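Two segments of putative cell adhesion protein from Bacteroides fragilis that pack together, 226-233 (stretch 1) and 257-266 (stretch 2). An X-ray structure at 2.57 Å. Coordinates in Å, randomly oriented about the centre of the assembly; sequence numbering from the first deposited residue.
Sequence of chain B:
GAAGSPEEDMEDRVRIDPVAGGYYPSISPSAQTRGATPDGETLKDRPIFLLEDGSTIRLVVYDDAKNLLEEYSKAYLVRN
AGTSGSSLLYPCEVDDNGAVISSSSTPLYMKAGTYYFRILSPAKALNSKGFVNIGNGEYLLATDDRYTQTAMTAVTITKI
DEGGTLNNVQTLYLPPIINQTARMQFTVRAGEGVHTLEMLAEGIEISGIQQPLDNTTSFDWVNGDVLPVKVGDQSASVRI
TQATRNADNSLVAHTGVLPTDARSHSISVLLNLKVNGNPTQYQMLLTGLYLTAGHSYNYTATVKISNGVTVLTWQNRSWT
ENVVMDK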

# COMPACT_ATOMS: atom_id res chain seq x y z
N VAL B 226 11.40 -26.26 8.52
CA VAL B 226 11.61 -24.80 8.58
C VAL B 226 10.38 -24.14 9.21
O VAL B 226 9.30 -24.75 9.22
CB VAL B 226 11.92 -24.21 7.18
CG1 VAL B 226 13.32 -24.60 6.71
CG2 VAL B 226 10.87 -24.60 6.14
N LEU B 227 10.53 -22.91 9.76
CA LEU B 227 9.43 -22.17 10.39
C LEU B 227 8.19 -22.03 9.47
O LEU B 227 8.33 -21.57 8.33
CB LEU B 227 9.85 -20.77 10.85
CG LEU B 227 11.01 -20.63 11.81
CD1 LEU B 227 11.22 -19.17 12.16
CD2 LEU B 227 10.80 -21.46 13.05
N PRO B 228 6.99 -22.40 9.95
CA PRO B 228 5.80 -22.29 9.09
C PRO B 228 5.31 -20.86 8.93
O PRO B 228 5.59 -20.01 9.79
CB PRO B 228 4.76 -23.14 9.82
CG PRO B 228 5.14 -23.03 11.25
CD PRO B 228 6.64 -22.98 11.27
N VAL B 229 4.54 -20.61 7.86
CA VAL B 229 3.93 -19.32 7.54
C VAL B 229 2.42 -19.40 7.92
O VAL B 229 1.56 -19.44 7.03
CB VAL B 229 4.14 -18.85 6.07
CG1 VAL B 229 3.96 -17.34 5.95
CG2 VAL B 229 5.51 -19.27 5.52
N LYS B 230 2.12 -19.48 9.24
CA LYS B 230 0.72 -19.56 9.70
C LYS B 230 0.19 -18.16 10.14
O LYS B 230 0.98 -17.21 10.30
CB LYS B 230 0.45 -20.67 10.77
CG LYS B 230 1.55 -20.97 11.80
CD LYS B 230 1.00 -21.89 12.91
CE LYS B 230 2.06 -22.51 13.79
NZ LYS B 230 2.70 -21.53 14.71
N VAL B 231 -1.16 -18.06 10.28
CA VAL B 231 -1.94 -16.86 10.58
C VAL B 231 -1.51 -16.25 11.95
O VAL B 231 -1.52 -16.93 12.98
CB VAL B 231 -3.48 -17.15 10.50
CG1 VAL B 231 -4.30 -15.93 10.90
CG2 VAL B 231 -3.88 -17.59 9.09
N GLY B 232 -1.14 -14.97 11.91
CA GLY B 232 -0.75 -14.20 13.09
C GLY B 232 -1.93 -13.78 13.95
O GLY B 232 -3.06 -13.97 13.52
N ASP B 233 -1.72 -13.18 15.15
CA ASP B 233 -2.90 -12.83 15.94
C ASP B 233 -2.81 -11.52 16.74
O ASP B 233 -1.74 -11.15 17.23
CB ASP B 233 -3.30 -13.98 16.89
CG ASP B 233 -2.42 -14.23 18.09
OD1 ASP B 233 -1.20 -14.02 17.99
OD2 ASP B 233 -2.95 -14.72 19.12
N VAL B 257 10.73 -10.34 12.36
CA VAL B 257 9.38 -10.83 12.59
C VAL B 257 9.35 -12.25 12.05
O VAL B 257 9.99 -12.55 11.04
CB VAL B 257 8.21 -9.93 12.08
CG1 VAL B 257 8.18 -8.60 12.81
CG2 VAL B 257 8.26 -9.71 10.59
N LEU B 258 8.65 -13.13 12.73
CA LEU B 258 8.56 -14.52 12.29
C LEU B 258 7.72 -14.61 11.03
O LEU B 258 6.75 -13.84 10.93
CB LEU B 258 7.92 -15.38 13.39
CG LEU B 258 8.65 -15.54 14.70
CD1 LEU B 258 7.76 -16.28 15.69
CD2 LEU B 258 9.95 -16.29 14.52
N PRO B 259 8.00 -15.57 10.08
CA PRO B 259 7.12 -15.70 8.91
C PRO B 259 5.67 -15.85 9.34
O PRO B 259 5.36 -16.65 10.24
CB PRO B 259 7.66 -16.95 8.21
CG PRO B 259 9.10 -16.99 8.61
CD PRO B 259 9.10 -16.55 10.04
N THR B 260 4.81 -14.96 8.81
CA THR B 260 3.39 -14.92 9.16
C THR B 260 2.53 -14.56 7.97
O THR B 260 2.87 -13.69 7.18
CB THR B 260 3.11 -14.00 10.37
OG1 THR B 260 1.77 -14.24 10.82
CG2 THR B 260 3.31 -12.54 10.09
N ASP B 261 1.38 -15.26 7.89
CA ASP B 261 0.31 -15.08 6.91
C ASP B 261 -0.78 -14.20 7.51
O ASP B 261 -1.54 -14.64 8.38
CB ASP B 261 -0.26 -16.46 6.47
CG ASP B 261 -1.47 -16.39 5.54
OD1 ASP B 261 -1.62 -15.36 4.82
OD2 ASP B 261 -2.27 -17.36 5.53
N ALA B 262 -0.87 -12.96 7.03
CA ALA B 262 -1.87 -11.98 7.47
C ALA B 262 -2.55 -11.34 6.26
O ALA B 262 -2.95 -10.17 6.28
CB ALA B 262 -1.20 -10.92 8.34
N ARG B 263 -2.69 -12.13 5.19
CA ARG B 263 -3.33 -11.78 3.91
C ARG B 263 -4.81 -11.45 4.09
O ARG B 263 -5.36 -10.59 3.38
CB ARG B 263 -3.18 -12.93 2.92
CG ARG B 263 -1.77 -13.06 2.34
CD ARG B 263 -1.68 -14.28 1.44
NE ARG B 263 -1.82 -15.52 2.19
CZ ARG B 263 -2.03 -16.71 1.65
NH1 ARG B 263 -2.14 -16.84 0.34
NH2 ARG B 263 -2.15 -17.78 2.43
N SER B 264 -5.45 -12.14 5.07
CA SER B 264 -6.86 -11.98 5.43
C SER B 264 -7.02 -11.14 6.70
O SER B 264 -8.15 -10.83 7.07
CB SER B 264 -7.52 -13.34 5.65
OG SER B 264 -6.86 -14.43 5.02
N HIS B 265 -5.91 -10.77 7.37
CA HIS B 265 -5.95 -10.02 8.62
C HIS B 265 -5.13 -8.73 8.49
O HIS B 265 -4.57 -8.46 7.44
CB HIS B 265 -5.44 -10.92 9.78
CG HIS B 265 -6.35 -12.08 10.02
ND1 HIS B 265 -6.18 -13.28 9.36
CD2 HIS B 265 -7.49 -12.15 10.77
CE1 HIS B 265 -7.20 -14.05 9.74
NE2 HIS B 265 -8.01 -13.41 10.60
N SER B 266 -5.17 -7.89 9.52
CA SER B 266 -4.40 -6.65 9.55
C SER B 266 -3.23 -6.73 10.53
O SER B 266 -3.33 -7.36 11.58
CB SER B 266 -5.28 -5.46 9.94
OG SER B 266 -6.34 -5.34 9.02

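The two stretches meet in a small contact, with two hydrogen bonds to one carbonyl at its centre and apolar packing beside them. Together they bury 482 Å².

Lys-230 O is the focus. Asp-261 N donates to Lys-230 O at 3.1 Å, with a nearly straight N-H...O angle of 169°. Thr-260 OG1 donates to Lys-230 O as well, also at 3.1 Å. With chi1 in the t well, the Thr-260 side chain adds a side-chain bond to the backbone one on the same oxygen. Lys-230 takes part through its main chain; its side chain stays at least 6.0 Å from stretch 2.

A CA-H...O contact lies beside these bonds: Val-231 CA lies 3.2 Å from Asp-261 O, with an angle of 175° at the hydrogen. Next to it, Gly-232 N comes within 3.2 Å of Thr-260 OG1, but the angle is too poor for a hydrogen bond. Glycine suits this place because an ideal CB here would be 2.8 Å from Thr-260 OG1, a clash.

The apolar part lies nearer the start of both stretches. Leu-227 points toward stretch 2, and its CD1 packs 3.9 Å from Leu-258 CD2 and 4.0 Å from Pro-259 CD. Val-229 CG2 adds a contact of 4.2 Å with Pro-259 CB. Pro-259 has the largest covered area, 74 Å², and its compact ring offers carbon to both neighbours.

Val-231 and Asp-261 direct their side chains to the same face. Val-231 CG1 also approaches His-265 ND1 at 3.6 Å, oblique to the ring. The Asp-261 carboxylate is engaged within its own stretch: Arg-263 NE forms a salt bridge to Asp-261 OD1 at 2.6 Å, and Arg-263 NH2 donates to Asp-261 OD2 at 3.1 Å. This balances the acid's charge beside the valine.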